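Local coordinates for molybdate binding protein II (Clostridium pasteurianum, PDB 1GUT) that binds molybdate as a small molbindin of the Mop family, taking up the oxyanion passively, at the interface of chains A and B. Residues are numbered along the deposited sequence; one frame, centred on the assembly and turned at random. Chains: chain A/B, Molybdate binding protein II.

The C-alpha centres of contacts 1 and 2 are about 9 Å apart, and both lie where the C-terminal end of chain B runs into the fold of chain A. B:Ile66 belongs to both: one branch of it faces strand 54-58 in contact 1, while the other points toward strands 22-29 and 34-40 in contact 2. Contact 1 zips strand 65-67 onto chain A through its backbone, and contact 2 seats the preceding 3-10 helix 61-63 and B:Val64. Two-fold symmetry returns the exchange, with chain A's end in chain B, linking two subunits of the six-copy assembly.

Contact 1: the interface of chains A and B. Residues chain A 47, 55-56; chain B 66-68.
The carbonyl oxygen of B:Leu67 is gripped by two groups: the backbone N of A:Thr56 donates to it at 3.0 Å, and water 1 lies 2.8 Å from the same O. That water also sits 3.0 Å from the hydroxyl OG1 of A:Thr56. Because OG1 lies beside its own backbone N (chi1 -60°), amide and hydroxyl of one residue reach the same carbonyl, the amide directly and the hydroxyl through water 1. The return bond is shorter, 2.7 Å from B:Leu67 N to A:Thr56 O, and nearly straight at 165°. Both amides come in within the plane of the carbonyl they meet, and together they form an antiparallel bridge between strands 54-58 of A and 65-67 of B.

Side chains flank the bridge on both faces. A:Leu55 sends its two methyls different ways: CD2 rests on B:Ala68, 3.6 Å from its CA and nearly as close to CB, while CD1 meets the CG2 branch of B:Ile66 at 3.9 Å, the two side chains crossing at about a right angle. From the helix 41-47 side, CD1 of A:Leu47 comes within 3.7 Å of the O of B:Ile66. CB of B:Leu67 packs alongside CB of A:Thr56. The patch thus adds the last strand of one subunit to the sheet of its partner and gives the terminal B:Ala68 an apolar seat, a strand exchange that probably helps to hold the two subunits together within the six-copy assembly.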
ATOM      1  N   LEU A  47       1.116 -21.850  -0.262  1.00 24.16           N
ATOM      2  CA  LEU A  47       2.487 -21.806  -0.762  1.00 23.69           C
ATOM      3  C   LEU A  47       3.405 -22.736   0.024  1.00 24.19           C
ATOM      4  O   LEU A  47       4.540 -22.932  -0.359  1.00 24.93           O
ATOM      5  CB  LEU A  47       3.069 -20.380  -0.730  1.00 23.68           C
ATOM      6  CG  LEU A  47       2.417 -19.280  -1.575  1.00 23.12           C
ATOM      7  CD1 LEU A  47       3.185 -17.974  -1.429  1.00 22.89           C
ATOM      8  CD2 LEU A  47       2.303 -19.665  -3.040  1.00 24.46           C
ATOM      9  N   LEU A  55      12.731 -18.612  -0.341  1.00 14.71           N
ATOM     10  CA  LEU A  55      11.625 -17.894  -0.992  1.00 14.49           C
ATOM     11  C   LEU A  55      12.088 -16.526  -1.455  1.00 13.97           C
ATOM     12  O   LEU A  55      13.190 -16.120  -1.152  1.00 14.86           O
ATOM     13  CB  LEU A  55      10.441 -17.727  -0.017  1.00 15.70           C
ATOM     14  CG  LEU A  55       9.848 -19.039   0.502  1.00 17.04           C
ATOM     15  CD1 LEU A  55       8.895 -18.774   1.650  1.00 17.22           C
ATOM     16  CD2 LEU A  55       9.159 -19.787  -0.647  1.00 20.26           C
ATOM     17  N   THR A  56      11.223 -15.794  -2.146  1.00 12.53           N
ATOM     18  CA  THR A  56      11.589 -14.482  -2.642  1.00 12.27           C
ATOM     19  C   THR A  56      10.590 -13.432  -2.189  1.00 11.96           C
ATOM     20  O   THR A  56       9.378 -13.621  -2.333  1.00 13.36           O
ATOM     21  CB  THR A  56      11.608 -14.535  -4.185  1.00 12.10           C
ATOM     22  OG1 THR A  56      12.578 -15.506  -4.619  1.00 14.76           O
ATOM     23  CG2 THR A  56      12.077 -13.203  -4.796  1.00 13.55           C
TER
ATOM     24  N   ILE B  66       5.249 -12.669  -1.013  1.00 10.10           N
ATOM     25  CA  ILE B  66       6.179 -13.791  -1.023  1.00 10.85           C
ATOM     26  C   ILE B  66       5.951 -14.579  -2.302  1.00 11.88           C
ATOM     27  O   ILE B  66       4.802 -14.867  -2.681  1.00 12.29           O
ATOM     28  CB  ILE B  66       5.917 -14.699   0.197  1.00 11.16           C
ATOM     29  CG1 ILE B  66       6.262 -13.977   1.512  1.00 12.25           C
ATOM     30  CG2 ILE B  66       6.689 -16.007   0.061  1.00 13.88           C
ATOM     31  CD1 ILE B  66       7.766 -13.630   1.720  1.00 14.17           C
ATOM     32  N   LEU B  67       7.039 -14.882  -2.989  1.00 12.67           N
ATOM     33  CA  LEU B  67       7.007 -15.674  -4.212  1.00 14.36           C
ATOM     34  C   LEU B  67       7.703 -16.996  -3.902  1.00 15.94           C
ATOM     35  O   LEU B  67       8.854 -17.018  -3.433  1.00 15.14           O
ATOM     36  CB  LEU B  67       7.758 -14.925  -5.301  1.00 14.37           C
ATOM     37  CG  LEU B  67       8.045 -15.706  -6.579  1.00 16.85           C
ATOM     38  CD1 LEU B  67       6.756 -15.988  -7.320  1.00 19.64           C
ATOM     39  CD2 LEU B  67       9.002 -14.859  -7.418  1.00 20.52           C
ATOM     40  N   ALA B  68       6.999 -18.098  -4.156  1.00 18.09           N
ATOM     41  CA  ALA B  68       7.546 -19.417  -3.866  1.00 21.80           C
ATOM     42  C   ALA B  68       8.079 -20.111  -5.112  1.00 24.01           C
ATOM     43  O   ALA B  68       7.965 -19.592  -6.228  1.00 26.23           O
ATOM     44  CB  ALA B  68       6.494 -20.278  -3.175  1.00 22.40           C
ATOM     45  OXT ALA B  68       8.655 -21.210  -5.029  1.00 26.29           O
TER
HETATM   46  O   HOH W   1      11.088 -18.132  -4.779  1.00 25.54           O

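Contact 2: the interface of chains A and B. Residues chain A 25, 27, 37-39; chain B 61, 64, 66.
A:Ile38 gives its backbone N-H to the carbonyl O of B:Ser61 at 3.0 Å, in a fairly straight bond (164° at the hydrogen) that arrives well above the carbonyl plane, where strand 34-40 of A meets the start of the 3-10 helix 61-63 of B. Alongside this bond, CG1 of A:Ile38 lies 3.8 Å from CB of B:Ser61, with CD1 at a similar distance, giving the serine methylene an apolar neighbour beside its bonded carbonyl.

The second polar link comes from a side chain. A:Ser37 donates OG to the carbonyl O of B:Val64 at 2.8 Å, again from above the carbonyl plane and not along a lone pair. The hydroxyl points away from its own backbone N (chi1 172°), which carries it toward the incoming chain. Its CB packs against CG1 of B:Val64 at 3.8 Å, and the CG2 branch of A:Ile39 approaches the same B:Val64 oxygen at 3.8 Å. One carbonyl is therefore met by a hydroxyl and by a methyl.

Past the serine, the ethyl branch of B:Ile66 takes over. CG1 comes within 3.7 Å of A:Ser37 OG, and the chain then bends at chi2 (-66°), placing CD1 4.0 Å from A:Ser37 CB. The same methyl meets CD1 of A:Leu27 tip to tip, also at 4.0 Å. CG1 of A:Val25 is a more distant neighbour on the same strand, 22-29. The ethyl branch thus ends against A:Leu27 of strand 22-29, with CB and OG of A:Ser37 on strand 34-40 beside it, the hydroxyl nearby but bonded to the O of B:Val64.

By fixing both the short helix and the residues after it, the site probably sets the path by which the C-terminal end of B enters chain A, supporting the exchange between the two subunits.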
ATOM      1  N   VAL A  25       6.137 -13.575   8.223  1.00 10.26           N
ATOM      2  CA  VAL A  25       7.237 -14.349   7.683  1.00 10.71           C
ATOM      3  C   VAL A  25       8.487 -13.469   7.695  1.00 10.30           C
ATOM      4  O   VAL A  25       8.454 -12.340   7.182  1.00 11.24           O
ATOM      5  CB  VAL A  25       6.923 -14.737   6.199  1.00 10.41           C
ATOM      6  CG1 VAL A  25       8.017 -15.677   5.618  1.00 13.12           C
ATOM      7  CG2 VAL A  25       5.546 -15.378   6.088  1.00 11.89           C
ATOM      8  N   LEU A  27      12.446 -13.264   6.465  1.00 12.02           N
ATOM      9  CA  LEU A  27      13.421 -13.849   5.562  1.00 13.12           C
ATOM     10  C   LEU A  27      14.778 -13.203   5.755  1.00 13.10           C
ATOM     11  O   LEU A  27      14.886 -11.983   5.877  1.00 12.84           O
ATOM     12  CB  LEU A  27      13.043 -13.557   4.106  1.00 15.40           C
ATOM     13  CG  LEU A  27      11.725 -13.953   3.478  1.00 18.32           C
ATOM     14  CD1 LEU A  27      11.801 -13.608   1.984  1.00 21.72           C
ATOM     15  CD2 LEU A  27      11.528 -15.433   3.667  1.00 21.06           C
ATOM     16  N   SER A  37       7.491  -9.855   6.249  1.00 10.59           N
ATOM     17  CA  SER A  37       6.298  -9.828   5.422  1.00 10.66           C
ATOM     18  C   SER A  37       5.093 -10.256   6.222  1.00 10.04           C
ATOM     19  O   SER A  37       5.178 -11.190   7.012  1.00 10.64           O
ATOM     20  CB  SER A  37       6.480 -10.865   4.305  1.00 11.74           C
ATOM     21  OG  SER A  37       5.299 -11.065   3.544  1.00 12.58           O
ATOM     22  N   ILE A  38       3.957  -9.577   6.043  1.00  9.42           N
ATOM     23  CA  ILE A  38       2.716 -10.033   6.669  1.00 10.71           C
ATOM     24  C   ILE A  38       1.788 -10.378   5.514  1.00 11.33           C
ATOM     25  O   ILE A  38       1.440  -9.506   4.710  1.00 12.65           O
ATOM     26  CB  ILE A  38       2.134  -8.997   7.656  1.00 10.73           C
ATOM     27  CG1 ILE A  38       3.067  -8.903   8.853  1.00 12.25           C
ATOM     28  CG2 ILE A  38       0.685  -9.361   8.089  1.00 12.73           C
ATOM     29  CD1 ILE A  38       2.713  -7.785   9.827  1.00 15.99           C
ATOM     30  N   ILE A  39       1.452 -11.663   5.396  1.00 10.90           N
ATOM     31  CA  ILE A  39       0.594 -12.173   4.332  1.00 12.40           C
ATOM     32  C   ILE A  39      -0.580 -12.915   4.937  1.00 11.91           C
ATOM     33  O   ILE A  39      -0.670 -13.055   6.155  1.00 11.81           O
ATOM     34  CB  ILE A  39       1.375 -13.122   3.379  1.00 13.85           C
ATOM     35  CG1 ILE A  39       1.986 -14.278   4.167  1.00 14.58           C
ATOM     36  CG2 ILE A  39       2.449 -12.369   2.617  1.00 15.36           C
ATOM     37  CD1 ILE A  39       2.698 -15.344   3.314  1.00 16.92           C
TER
ATOM     38  N   SER B  61       5.678  -4.194   6.338  1.00  7.69           N
ATOM     39  CA  SER B  61       5.602  -5.641   6.148  1.00  8.40           C
ATOM     40  C   SER B  61       4.382  -6.072   5.318  1.00  8.77           C
ATOM     41  O   SER B  61       4.460  -7.047   4.597  1.00  8.75           O
ATOM     42  CB  SER B  61       5.558  -6.359   7.501  1.00  9.91           C
ATOM     43  OG  SER B  61       6.685  -6.013   8.281  1.00 11.43           O
ATOM     44  N   VAL B  64       4.966  -6.471   1.604  1.00  9.11           N
ATOM     45  CA  VAL B  64       5.917  -7.445   1.064  1.00  8.91           C
ATOM     46  C   VAL B  64       5.180  -8.726   0.683  1.00  9.47           C
ATOM     47  O   VAL B  64       4.514  -9.331   1.541  1.00  9.99           O
ATOM     48  CB  VAL B  64       7.026  -7.791   2.069  1.00  8.39           C
ATOM     49  CG1 VAL B  64       8.000  -8.826   1.456  1.00  9.12           C
ATOM     50  CG2 VAL B  64       7.782  -6.511   2.506  1.00 10.47           C
ATOM     51  N   ILE B  66       5.249 -12.669  -1.013  1.00 10.10           N
ATOM     52  CA  ILE B  66       6.179 -13.791  -1.023  1.00 10.85           C
ATOM     53  C   ILE B  66       5.951 -14.579  -2.302  1.00 11.88           C
ATOM     54  O   ILE B  66       4.802 -14.867  -2.681  1.00 12.29           O
ATOM     55  CB  ILE B  66       5.917 -14.699   0.197  1.00 11.16           C
ATOM     56  CG1 ILE B  66       6.262 -13.977   1.512  1.00 12.25           C
ATOM     57  CG2 ILE B  66       6.689 -16.007   0.061  1.00 13.88           C
ATOM     58  CD1 ILE B  66       7.766 -13.630   1.720  1.00 14.17           C
TER